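Local coordinates for EmrA (Aquifex aeolicus, PDB 4TKO), which serves as the periplasmic adaptor of a major facilitator superfamily multidrug efflux pump and so probably takes part in moving xenobiotics out of the cell, at residues Val13-Ala17 against Val338-Val344; Tyr7-Asn11 against Val260-Lys266; Glu293-Pro297 against Arg321-Lys325. All blocks are in the same frame, centred on the assembly; numbering follows the deposited sequence.

How the interactions relate
All three interactions lie at one end of the elongated adaptor, in a closed antiparallel beta-barrel far from the tip of its long helical hairpin. Their centres are about 14 Å (1 to 2), 14 Å (1 to 3) and 10 Å (2 to 3) apart. Interactions 1 and 2 share strand 7-24, and Val344 of one probably bonds through its backbone to Thr10 of the other. Strand 256-263 of interaction 2 runs beside strand 321-330 of interaction 3. Along the chain 7-11 and 13-17 come first, then 260-266, 293-297, 321-325 and 338-344, so the barrel joins the N-terminal strand to strands that follow the whole helical region.

Interaction 1. Residues Val13-Ala17 against Val338-Val344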
ATOM      1  N   VAL A  13     -41.389 -23.046 -33.064  1.00 31.07           N
ATOM      2  CA  VAL A  13     -40.510 -21.903 -32.837  1.00 38.02           C
ATOM      3  C   VAL A  13     -39.890 -21.928 -31.435  1.00 38.42           C
ATOM      4  O   VAL A  13     -40.578 -22.103 -30.420  1.00 37.74           O
ATOM      5  CB  VAL A  13     -41.259 -20.538 -33.072  1.00 41.11           C
ATOM      6  CG1 VAL A  13     -42.681 -20.752 -33.595  1.00 31.89           C
ATOM      7  CG2 VAL A  13     -41.283 -19.697 -31.813  1.00 33.72           C
ATOM      8  N   PHE A  14     -38.574 -21.760 -31.383  1.00 36.38           N
ATOM      9  CA  PHE A  14     -37.876 -21.738 -30.094  1.00 36.52           C
ATOM     10  C   PHE A  14     -37.060 -20.486 -29.980  1.00 31.52           C
ATOM     11  O   PHE A  14     -36.221 -20.217 -30.848  1.00 26.99           O
ATOM     12  CB  PHE A  14     -36.969 -22.959 -29.933  1.00 26.43           C
ATOM     13  CG  PHE A  14     -37.661 -24.243 -30.241  1.00 44.48           C
ATOM     14  CD1 PHE A  14     -37.788 -24.680 -31.560  1.00 33.16           C
ATOM     15  CD2 PHE A  14     -38.234 -24.991 -29.224  1.00 32.66           C
ATOM     16  CE1 PHE A  14     -38.453 -25.842 -31.847  1.00 28.13           C
ATOM     17  CE2 PHE A  14     -38.888 -26.151 -29.505  1.00 32.49           C
ATOM     18  CZ  PHE A  14     -39.000 -26.583 -30.816  1.00 38.14           C
ATOM     19  N   VAL A  15     -37.315 -19.718 -28.924  1.00 27.69           N
ATOM     20  CA  VAL A  15     -36.440 -18.600 -28.606  1.00 28.62           C
ATOM     21  C   VAL A  15     -35.126 -19.152 -28.028  1.00 32.23           C
ATOM     22  O   VAL A  15     -35.097 -19.886 -27.021  1.00 27.67           O
ATOM     23  CB  VAL A  15     -37.128 -17.610 -27.626  1.00 32.63           C
ATOM     24  CG1 VAL A  15     -36.200 -16.508 -27.230  1.00 26.01           C
ATOM     25  CG2 VAL A  15     -38.366 -17.016 -28.264  1.00 29.56           C
ATOM     26  N   LYS A  16     -34.019 -18.802 -28.676  1.00 23.33           N
ATOM     27  CA  LYS A  16     -32.713 -19.294 -28.250  1.00 26.51           C
ATOM     28  C   LYS A  16     -31.726 -18.158 -28.002  1.00 34.16           C
ATOM     29  O   LYS A  16     -31.963 -17.016 -28.393  1.00 28.24           O
ATOM     30  CB  LYS A  16     -32.145 -20.266 -29.287  1.00 23.17           C
ATOM     31  CG  LYS A  16     -33.059 -21.445 -29.583  1.00 35.26           C
ATOM     32  CD  LYS A  16     -32.279 -22.654 -30.077  1.00 26.65           C
ATOM     33  CE  LYS A  16     -31.405 -23.236 -28.976  1.00 56.64           C
ATOM     34  NZ  LYS A  16     -30.672 -24.448 -29.435  1.00 51.00           N
ATOM     35  N   ALA A  17     -30.618 -18.485 -27.344  1.00 54.91           N
ATOM     36  CA  ALA A  17     -29.596 -17.498 -27.015  1.00 45.65           C
ATOM     37  C   ALA A  17     -28.216 -17.966 -27.460  1.00 47.13           C
ATOM     38  O   ALA A  17     -27.726 -19.002 -27.009  1.00 41.29           O
ATOM     39  CB  ALA A  17     -29.603 -17.210 -25.519  1.00 30.13           C
ATOM     40  N   VAL A 338     -35.306 -17.758 -22.925  1.00 34.85           N
ATOM     41  CA  VAL A 338     -34.967 -18.966 -23.692  1.00 33.15           C
ATOM     42  C   VAL A 338     -36.072 -20.006 -23.562  1.00 36.93           C
ATOM     43  O   VAL A 338     -36.521 -20.280 -22.458  1.00 42.41           O
ATOM     44  CB  VAL A 338     -33.639 -19.630 -23.231  1.00 30.17           C
ATOM     45  CG1 VAL A 338     -33.547 -21.025 -23.786  1.00 21.45           C
ATOM     46  CG2 VAL A 338     -32.429 -18.821 -23.664  1.00 26.10           C
ATOM     47  N   GLY A 339     -36.522 -20.570 -24.679  1.00 28.23           N
ATOM     48  CA  GLY A 339     -37.501 -21.635 -24.619  1.00 23.05           C
ATOM     49  C   GLY A 339     -38.917 -21.259 -25.013  1.00 32.97           C
ATOM     50  O   GLY A 339     -39.800 -22.122 -25.171  1.00 31.89           O
ATOM     51  N   MET A 340     -39.151 -19.961 -25.171  1.00 33.10           N
ATOM     52  CA  MET A 340     -40.475 -19.476 -25.532  1.00 20.14           C
ATOM     53  C   MET A 340     -40.885 -19.962 -26.918  1.00 22.85           C
ATOM     54  O   MET A 340     -40.076 -19.986 -27.846  1.00 38.79           O
ATOM     55  CB  MET A 340     -40.519 -17.947 -25.477  1.00 33.35           C
ATOM     56  CG  MET A 340     -40.784 -17.383 -24.091  1.00 35.13           C
ATOM     57  SD  MET A 340     -40.908 -15.584 -24.084  1.00 34.88           S
ATOM     58  CE  MET A 340     -39.767 -15.161 -25.399  1.00 39.07           C
ATOM     59  N   GLY A 341     -42.151 -20.341 -27.050  1.00 23.48           N
ATOM     60  CA  GLY A 341     -42.706 -20.744 -28.326  1.00 35.33           C
ATOM     61  C   GLY A 341     -43.780 -19.791 -28.826  1.00 40.20           C
ATOM     62  O   GLY A 341     -44.035 -18.737 -28.242  1.00 49.22           O
ATOM     63  N   GLY A 342     -44.423 -20.175 -29.915  1.00 43.58           N
ATOM     64  CA  GLY A 342     -45.420 -19.337 -30.544  1.00 37.92           C
ATOM     65  C   GLY A 342     -45.578 -19.695 -32.005  1.00 32.52           C
ATOM     66  O   GLY A 342     -45.528 -20.859 -32.364  1.00 45.83           O
ATOM     67  N   GLU A 343     -45.742 -18.684 -32.846  1.00 39.55           N
ATOM     68  CA  GLU A 343     -46.088 -18.892 -34.243  1.00 34.36           C
ATOM     69  C   GLU A 343     -45.247 -17.962 -35.061  1.00 32.72           C
ATOM     70  O   GLU A 343     -44.968 -16.845 -34.613  1.00 35.36           O
ATOM     71  CB  GLU A 343     -47.569 -18.630 -34.465  1.00 34.16           C
ATOM     72  CG  GLU A 343     -48.113 -19.100 -35.790  1.00 63.98           C
ATOM     73  CD  GLU A 343     -49.637 -19.125 -35.795  1.00 89.40           C
ATOM     74  OE1 GLU A 343     -50.205 -20.154 -35.359  1.00 88.11           O
ATOM     75  OE2 GLU A 343     -50.260 -18.120 -36.220  1.00 78.30           O
ATOM     76  N   VAL A 344     -44.828 -18.410 -36.244  1.00 23.07           N
ATOM     77  CA  VAL A 344     -43.933 -17.605 -37.064  1.00 25.32           C
ATOM     78  C   VAL A 344     -44.316 -17.624 -38.521  1.00 35.60           C
ATOM     79  O   VAL A 344     -44.659 -18.669 -39.051  1.00 37.54           O
ATOM     80  CB  VAL A 344     -42.474 -18.063 -36.933  1.00 26.48           C
ATOM     81  CG1 VAL A 344     -41.623 -17.509 -38.070  1.00 37.12           C
ATOM     82  CG2 VAL A 344     -41.913 -17.590 -35.635  1.00 41.84           C
TER
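Val15 meets the turn at 338-341 with both its backbone and its side chain, and together with Val13 it makes the close-fitting part of the contact. Its N-H donates to Met340 O at 3.0 Å, while Val15 O receives Gly339 N at 2.8 Å. Two bonds on one residue fix the approach to strand 342-347 against the edge of 13-17. The side chains of Val15 and Met340 then run side by side in the same direction. Val15 CG2 lies 3.6 Å from Met340 CB, and because the methionine bends at chi3 (-32°) its methyl, CE, comes back to within 3.7 Å of the same CG2. Leu280 touches both residues from strand 275-280, so flexible and branched apolar chains pack together against the buried Val15. Val13, equally buried, packs on Gly342 and on Val344, its CG1 3.8 Å from Val344 CG2, where the axis of strand 342-344 turns to 101° from that of 13-17. Strands 7-24, 275-280 and 342-347 are neighbours in the antiparallel barrel, where 342-347 lies between the other two. Gly339 and Gly342 both have positive phi, which glycine adopts readily, and this allows the chain to turn and then enter the strand. The Val338 end is looser. Ala17 CB reaches Val338 CG2 at 3.7 Å, a small apolar touch beside a valine on the surface. The exposed Phe14 and Lys16 turn to strand 256-263 instead, touching Glu259, and Lys16 also touches Tyr257. Glu343 leaves its backbone away from 13-17, and its side chain lies about 4 Å from a bound magnesium ion.

Interaction 2. Residues Tyr7-Asn11 against Val260-Lys266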
ATOM      1  N   TYR A   7     -46.695 -16.506 -47.376  1.00 40.89           N
ATOM      2  CA  TYR A   7     -46.080 -16.749 -46.075  1.00 52.47           C
ATOM      3  C   TYR A   7     -45.968 -18.216 -45.671  1.00 50.08           C
ATOM      4  O   TYR A   7     -46.967 -18.945 -45.597  1.00 41.51           O
ATOM      5  CB  TYR A   7     -46.848 -15.998 -44.978  1.00 49.62           C
ATOM      6  CG  TYR A   7     -46.628 -14.510 -45.007  1.00 52.72           C
ATOM      7  CD1 TYR A   7     -45.511 -13.947 -44.403  1.00 52.60           C
ATOM      8  CD2 TYR A   7     -47.527 -13.665 -45.648  1.00 53.65           C
ATOM      9  CE1 TYR A   7     -45.298 -12.582 -44.427  1.00 45.63           C
ATOM     10  CE2 TYR A   7     -47.319 -12.301 -45.679  1.00 53.45           C
ATOM     11  CZ  TYR A   7     -46.203 -11.768 -45.064  1.00 45.06           C
ATOM     12  OH  TYR A   7     -45.982 -10.417 -45.091  1.00 58.90           O
ATOM     13  N   ALA A   8     -44.736 -18.632 -45.382  1.00 48.73           N
ATOM     14  CA  ALA A   8     -44.512 -19.894 -44.685  1.00 44.75           C
ATOM     15  C   ALA A   8     -44.859 -19.666 -43.232  1.00 33.06           C
ATOM     16  O   ALA A   8     -44.311 -18.770 -42.595  1.00 48.35           O
ATOM     17  CB  ALA A   8     -43.088 -20.363 -44.835  1.00 38.09           C
ATOM     18  N   ILE A   9     -45.813 -20.431 -42.732  1.00 27.00           N
ATOM     19  CA  ILE A   9     -46.222 -20.334 -41.351  1.00 34.00           C
ATOM     20  C   ILE A   9     -45.817 -21.621 -40.626  1.00 46.45           C
ATOM     21  O   ILE A   9     -45.925 -22.707 -41.182  1.00 54.33           O
ATOM     22  CB  ILE A   9     -47.741 -20.115 -41.233  1.00 34.60           C
ATOM     23  CG1 ILE A   9     -48.142 -19.865 -39.785  1.00 57.35           C
ATOM     24  CG2 ILE A   9     -48.481 -21.338 -41.726  1.00 47.26           C
ATOM     25  CD1 ILE A   9     -49.555 -19.345 -39.638  1.00 78.41           C
ATOM     26  N   THR A  10     -45.344 -21.498 -39.393  1.00 47.34           N
ATOM     27  CA  THR A  10     -45.022 -22.663 -38.578  1.00 41.43           C
ATOM     28  C   THR A  10     -45.198 -22.373 -37.092  1.00 44.54           C
ATOM     29  O   THR A  10     -45.129 -21.223 -36.663  1.00 53.83           O
ATOM     30  CB  THR A  10     -43.585 -23.151 -38.814  1.00 46.22           C
ATOM     31  OG1 THR A  10     -43.224 -24.050 -37.759  1.00 52.31           O
ATOM     32  CG2 THR A  10     -42.616 -21.994 -38.807  1.00 48.17           C
ATOM     33  N   ASN A  11     -45.434 -23.420 -36.311  1.00 43.39           N
ATOM     34  CA  ASN A  11     -45.585 -23.274 -34.865  1.00 36.49           C
ATOM     35  C   ASN A  11     -44.421 -23.940 -34.110  1.00 36.29           C
ATOM     36  O   ASN A  11     -44.402 -24.016 -32.874  1.00 33.40           O
ATOM     37  CB  ASN A  11     -46.935 -23.834 -34.416  1.00 35.64           C
ATOM     38  CG  ASN A  11     -47.115 -25.300 -34.783  1.00 67.09           C
ATOM     39  OD1 ASN A  11     -46.414 -25.831 -35.656  1.00 62.98           O
ATOM     40  ND2 ASN A  11     -48.068 -25.964 -34.121  1.00 59.26           N
ATOM     41  N   VAL A 260     -36.522 -21.580 -35.902  1.00 28.60           N
ATOM     42  CA  VAL A 260     -37.727 -22.161 -36.460  1.00 42.47           C
ATOM     43  C   VAL A 260     -37.372 -23.459 -37.159  1.00 43.92           C
ATOM     44  O   VAL A 260     -36.403 -23.510 -37.922  1.00 43.13           O
ATOM     45  CB  VAL A 260     -38.399 -21.171 -37.425  1.00 41.46           C
ATOM     46  CG1 VAL A 260     -39.569 -21.798 -38.109  1.00 42.23           C
ATOM     47  CG2 VAL A 260     -38.852 -19.947 -36.645  1.00 45.55           C
ATOM     48  N   LEU A 261     -38.119 -24.516 -36.851  1.00 37.08           N
ATOM     49  CA  LEU A 261     -37.951 -25.801 -37.543  1.00 52.04           C
ATOM     50  C   LEU A 261     -38.984 -25.917 -38.648  1.00 47.02           C
ATOM     51  O   LEU A 261     -40.157 -26.198 -38.385  1.00 49.40           O
ATOM     52  CB  LEU A 261     -38.083 -26.982 -36.579  1.00 42.39           C
ATOM     53  CG  LEU A 261     -36.925 -26.985 -35.600  1.00 38.96           C
ATOM     54  CD1 LEU A 261     -36.896 -28.266 -34.824  1.00 33.11           C
ATOM     55  CD2 LEU A 261     -35.617 -26.755 -36.359  1.00 50.34           C
ATOM     56  N   LEU A 262     -38.550 -25.694 -39.881  1.00 42.76           N
ATOM     57  CA  LEU A 262     -39.481 -25.588 -41.000  1.00 53.67           C
ATOM     58  C   LEU A 262     -39.550 -26.863 -41.835  1.00 53.22           C
ATOM     59  O   LEU A 262     -38.510 -27.392 -42.252  1.00 57.07           O
ATOM     60  CB  LEU A 262     -39.082 -24.404 -41.887  1.00 46.79           C
ATOM     61  CG  LEU A 262     -40.217 -23.759 -42.680  1.00 57.17           C
ATOM     62  CD1 LEU A 262     -41.540 -23.945 -41.955  1.00 56.72           C
ATOM     63  CD2 LEU A 262     -39.919 -22.290 -42.859  1.00 44.18           C
ATOM     64  N   GLU A 263     -40.768 -27.352 -42.082  1.00 54.33           N
ATOM     65  CA  GLU A 263     -40.963 -28.488 -42.993  1.00 52.36           C
ATOM     66  C   GLU A 263     -40.325 -28.152 -44.340  1.00 54.84           C
ATOM     67  O   GLU A 263     -40.425 -27.016 -44.809  1.00 64.62           O
ATOM     68  CB  GLU A 263     -42.448 -28.811 -43.146  1.00 49.48           C
ATOM     69  CG  GLU A 263     -43.243 -28.609 -41.851  1.00 72.70           C
ATOM     70  CD  GLU A 263     -44.634 -29.239 -41.886  1.00 94.72           C
ATOM     71  OE1 GLU A 263     -45.037 -29.741 -42.958  1.00107.36           O
ATOM     72  OE2 GLU A 263     -45.324 -29.236 -40.838  1.00 74.70           O
ATOM     73  N   GLU A 264     -39.629 -29.114 -44.944  1.00 62.92           N
ATOM     74  CA  GLU A 264     -38.843 -28.813 -46.143  1.00 69.52           C
ATOM     75  C   GLU A 264     -39.749 -28.393 -47.286  1.00 70.41           C
ATOM     76  O   GLU A 264     -39.362 -27.597 -48.152  1.00 51.57           O
ATOM     77  CB  GLU A 264     -37.997 -30.014 -46.566  1.00 94.62           C
ATOM     78  CG  GLU A 264     -37.120 -29.746 -47.792  1.00 91.36           C
ATOM     79  CD  GLU A 264     -36.355 -30.973 -48.256  1.00111.15           C
ATOM     80  OE1 GLU A 264     -36.079 -31.865 -47.416  1.00104.71           O
ATOM     81  OE2 GLU A 264     -36.037 -31.042 -49.466  1.00118.43           O
ATOM     82  N   THR A 265     -40.961 -28.942 -47.261  1.00 71.13           N
ATOM     83  CA  THR A 265     -41.968 -28.673 -48.265  1.00 51.76           C
ATOM     84  C   THR A 265     -42.314 -27.182 -48.282  1.00 68.89           C
ATOM     85  O   THR A 265     -42.276 -26.546 -49.341  1.00 74.58           O
ATOM     86  CB  THR A 265     -43.236 -29.538 -48.026  1.00 55.89           C
ATOM     87  OG1 THR A 265     -43.988 -29.637 -49.237  1.00 81.80           O
ATOM     88  CG2 THR A 265     -44.121 -28.960 -46.925  1.00 59.12           C
ATOM     89  N   LYS A 266     -42.613 -26.606 -47.120  1.00 66.28           N
ATOM     90  CA  LYS A 266     -43.009 -25.206 -47.078  1.00 63.04           C
ATOM     91  C   LYS A 266     -41.805 -24.293 -47.035  1.00 53.51           C
ATOM     92  O   LYS A 266     -41.883 -23.189 -46.519  1.00 73.28           O
ATOM     93  CB  LYS A 266     -43.928 -24.916 -45.888  1.00 45.23           C
ATOM     94  CG  LYS A 266     -43.727 -25.797 -44.699  1.00 64.17           C
ATOM     95  CD  LYS A 266     -44.563 -25.329 -43.512  1.00 63.81           C
ATOM     96  CE  LYS A 266     -46.031 -25.656 -43.663  1.00 53.98           C
ATOM     97  NZ  LYS A 266     -46.782 -25.352 -42.400  1.00 60.87           N
TER
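Lys266 reaches across to strand 7-10 and places its ammonium group on the backbone carbonyl of Ile9, NZ to O 3.0 Å. The donor sits nearly in line with the carbonyl bond, at a C=O...N angle of 168°. A bend at chi3 (75°) turns the end of the long lysine chain into this position. Two residues before Thr10, Ala8 points at the other segment, its CB 3.5 Å from Lys266 O and 4.2 Å from Leu262 CD2; a single methyl suits a place where a backbone carbonyl comes so near. Strands 7-24 and 256-263 are antiparallel neighbours in the barrel, joined by a backbone hydrogen bond between Leu261 and Ala12, but here their short segments splay to 115°. Ala8 and Thr10 take their backbone partners from strand 342-347 instead, so side chains span the gap. The Thr10 side chain lies aslant that of Leu262, with Thr10 CB 3.8 Å from Leu262 CD1. The side chains of Thr10 and Val260 run past one another in opposite senses, their exact spacing doubtful. Threonine serves two needs in this buried spot: its CG2 joins the apolar packing, while OG1, anti to the backbone N (chi1 165°), is hydrogen-bonded to Ala12 N.

Interaction 3. Residues Glu293-Pro297 against Arg321-Lys325; sequences EEISP and RIPVK
A classic beta bulge interrupts the antiparallel pairing here: Glu293 and Glu294 both face Lys325, so two residues of one strand stand opposite one of the other. Lys325 O is the shared acceptor, taking Glu293 N at 2.9 Å and, weakly, Glu294 N at 3.5 Å. The return bond from Lys325 N to Glu294 O, 3.0 Å long and nearly straight at 171°, completes the hydrogen-bonded pair. With its extra residue the bulge also brings the side chain of Glu293 alongside that of Lys325. Both chains are extended and point the same way, and Glu293 OE1 forms a salt bridge with Lys325 NZ at 3.4 Å. Lysine suits the place because its long methylene chain runs beside Glu293 and carries the ammonium group to the acids: its strongest polar partner is Asp18, with Glu293 a longer one, and it makes a cation-pi contact with Tyr257. Glu294 CG packs obliquely on Lys325 CB. On the other face of the sheet beta-branched residues gather. Ile295 lies side by side with Val324, CG1 to CG1 4.0 Å, and meets Ile322 at about a right angle, CG2 to CG2 3.7 Å. Beyond the Ile295-Val324 pair comes Pro323, which has no N-H to give and takes part through its carbonyl. Ser296 OG, set between the backbone N and the carbonyl carbon (chi1 60°), donates to a lone pair of Pro323 O at 3.2 Å, supplementing a weak bond from Ser296 N. Strand 288-295 has strand 275-280 on its far side, while strand 321-330 continues the barrel into strand 256-263, where Ile322 and Val324 bond to Leu262 and Val260 and Pro323 rests on Leu261.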
ATOM      1  N   GLU A 293     -31.654 -15.085 -41.034  1.00 47.50           N
ATOM      2  CA  GLU A 293     -30.209 -14.925 -40.913  1.00 42.65           C
ATOM      3  C   GLU A 293     -29.480 -16.077 -41.604  1.00 53.36           C
ATOM      4  O   GLU A 293     -28.494 -15.849 -42.304  1.00 60.10           O
ATOM      5  CB  GLU A 293     -29.801 -14.824 -39.434  1.00 45.04           C
ATOM      6  CG  GLU A 293     -28.343 -14.419 -39.188  1.00 58.44           C
ATOM      7  CD  GLU A 293     -28.055 -14.034 -37.736  1.00 70.27           C
ATOM      8  OE1 GLU A 293     -28.927 -14.227 -36.862  1.00 67.37           O
ATOM      9  OE2 GLU A 293     -26.946 -13.530 -37.466  1.00 85.46           O
ATOM     10  N   GLU A 294     -29.963 -17.307 -41.421  1.00 43.88           N
ATOM     11  CA  GLU A 294     -29.348 -18.446 -42.095  1.00 49.73           C
ATOM     12  C   GLU A 294     -30.219 -19.702 -42.108  1.00 40.76           C
ATOM     13  O   GLU A 294     -31.133 -19.852 -41.302  1.00 43.18           O
ATOM     14  CB  GLU A 294     -27.993 -18.771 -41.463  1.00 63.99           C
ATOM     15  CG  GLU A 294     -28.050 -19.649 -40.226  1.00 64.43           C
ATOM     16  CD  GLU A 294     -26.662 -20.114 -39.799  1.00 97.68           C
ATOM     17  OE1 GLU A 294     -26.410 -20.218 -38.577  1.00108.01           O
ATOM     18  OE2 GLU A 294     -25.821 -20.372 -40.692  1.00101.54           O
ATOM     19  N   ILE A 295     -29.938 -20.585 -43.062  1.00 49.14           N
ATOM     20  CA  ILE A 295     -30.648 -21.858 -43.181  1.00 57.21           C
ATOM     21  C   ILE A 295     -29.674 -23.013 -43.270  1.00 63.96           C
ATOM     22  O   ILE A 295     -28.828 -23.042 -44.165  1.00 66.28           O
ATOM     23  CB  ILE A 295     -31.533 -21.922 -44.417  1.00 52.11           C
ATOM     24  CG1 ILE A 295     -32.350 -20.641 -44.563  1.00 56.19           C
ATOM     25  CG2 ILE A 295     -32.421 -23.152 -44.337  1.00 50.23           C
ATOM     26  CD1 ILE A 295     -33.257 -20.656 -45.761  1.00 48.57           C
ATOM     27  N   SER A 296     -29.804 -23.968 -42.355  1.00 54.93           N
ATOM     28  CA  SER A 296     -28.888 -25.099 -42.314  1.00 69.98           C
ATOM     29  C   SER A 296     -29.244 -26.136 -43.374  1.00 73.93           C
ATOM     30  O   SER A 296     -30.418 -26.448 -43.574  1.00 69.27           O
ATOM     31  CB  SER A 296     -28.902 -25.743 -40.931  1.00 75.08           C
ATOM     32  OG  SER A 296     -30.203 -26.210 -40.626  1.00 71.91           O
ATOM     33  N   PRO A 297     -28.224 -26.680 -44.055  1.00 98.89           N
ATOM     34  CA  PRO A 297     -28.401 -27.757 -45.040  1.00 97.45           C
ATOM     35  C   PRO A 297     -29.301 -28.901 -44.544  1.00 87.87           C
ATOM     36  O   PRO A 297     -28.995 -29.561 -43.543  1.00 95.59           O
ATOM     37  CB  PRO A 297     -26.964 -28.254 -45.274  1.00107.77           C
ATOM     38  CG  PRO A 297     -26.131 -27.627 -44.163  1.00 92.72           C
ATOM     39  CD  PRO A 297     -26.804 -26.334 -43.868  1.00 74.63           C
ATOM     40  N   ARG A 321     -37.935 -31.766 -40.852  1.00 66.83           N
ATOM     41  CA  ARG A 321     -37.910 -30.307 -40.699  1.00 45.75           C
ATOM     42  C   ARG A 321     -36.521 -29.681 -40.844  1.00 45.48           C
ATOM     43  O   ARG A 321     -35.511 -30.309 -40.575  1.00 53.39           O
ATOM     44  CB  ARG A 321     -38.521 -29.925 -39.338  1.00 44.08           C
ATOM     45  CG  ARG A 321     -40.008 -30.290 -39.182  1.00 38.50           C
ATOM     46  CD  ARG A 321     -40.450 -30.386 -37.729  1.00 40.14           C
ATOM     47  NE  ARG A 321     -41.894 -30.210 -37.559  1.00 48.81           N
ATOM     48  CZ  ARG A 321     -42.561 -29.099 -37.885  1.00 69.86           C
ATOM     49  NH1 ARG A 321     -41.918 -28.068 -38.414  1.00 66.48           N
ATOM     50  NH2 ARG A 321     -43.875 -29.015 -37.694  1.00 63.15           N
ATOM     51  N   ILE A 322     -36.474 -28.430 -41.277  1.00 56.02           N
ATOM     52  CA  ILE A 322     -35.205 -27.737 -41.468  1.00 49.83           C
ATOM     53  C   ILE A 322     -35.075 -26.512 -40.551  1.00 59.99           C
ATOM     54  O   ILE A 322     -35.918 -25.615 -40.571  1.00 49.10           O
ATOM     55  CB  ILE A 322     -35.036 -27.312 -42.936  1.00 40.95           C
ATOM     56  CG1 ILE A 322     -34.686 -28.529 -43.788  1.00 60.93           C
ATOM     57  CG2 ILE A 322     -33.938 -26.262 -43.088  1.00 48.95           C
ATOM     58  CD1 ILE A 322     -33.667 -28.235 -44.880  1.00 69.74           C
ATOM     59  N   PRO A 323     -34.007 -26.470 -39.742  1.00 62.29           N
ATOM     60  CA  PRO A 323     -33.770 -25.344 -38.837  1.00 60.72           C
ATOM     61  C   PRO A 323     -33.469 -24.052 -39.592  1.00 44.51           C
ATOM     62  O   PRO A 323     -32.549 -23.984 -40.424  1.00 44.92           O
ATOM     63  CB  PRO A 323     -32.545 -25.788 -38.023  1.00 46.72           C
ATOM     64  CG  PRO A 323     -32.418 -27.215 -38.255  1.00 47.72           C
ATOM     65  CD  PRO A 323     -32.956 -27.483 -39.618  1.00 60.89           C
ATOM     66  N   VAL A 324     -34.255 -23.027 -39.291  1.00 44.80           N
ATOM     67  CA  VAL A 324     -34.029 -21.711 -39.863  1.00 47.73           C
ATOM     68  C   VAL A 324     -33.853 -20.720 -38.733  1.00 41.33           C
ATOM     69  O   VAL A 324     -34.646 -20.687 -37.783  1.00 34.00           O
ATOM     70  CB  VAL A 324     -35.183 -21.256 -40.781  1.00 38.99           C
ATOM     71  CG1 VAL A 324     -34.817 -19.950 -41.468  1.00 39.27           C
ATOM     72  CG2 VAL A 324     -35.479 -22.318 -41.818  1.00 46.37           C
ATOM     73  N   LYS A 325     -32.792 -19.931 -38.841  1.00 34.15           N
ATOM     74  CA  LYS A 325     -32.434 -18.963 -37.820  1.00 40.38           C
ATOM     75  C   LYS A 325     -32.958 -17.586 -38.192  1.00 46.51           C
ATOM     76  O   LYS A 325     -32.737 -17.102 -39.307  1.00 46.80           O
ATOM     77  CB  LYS A 325     -30.911 -18.920 -37.632  1.00 44.76           C
ATOM     78  CG  LYS A 325     -30.468 -18.238 -36.358  1.00 49.77           C
ATOM     79  CD  LYS A 325     -28.975 -17.972 -36.344  1.00 74.27           C
ATOM     80  CE  LYS A 325     -28.575 -17.026 -35.208  1.00 50.09           C
ATOM     81  NZ  LYS A 325     -27.143 -16.609 -35.308  1.00 66.03           N
TER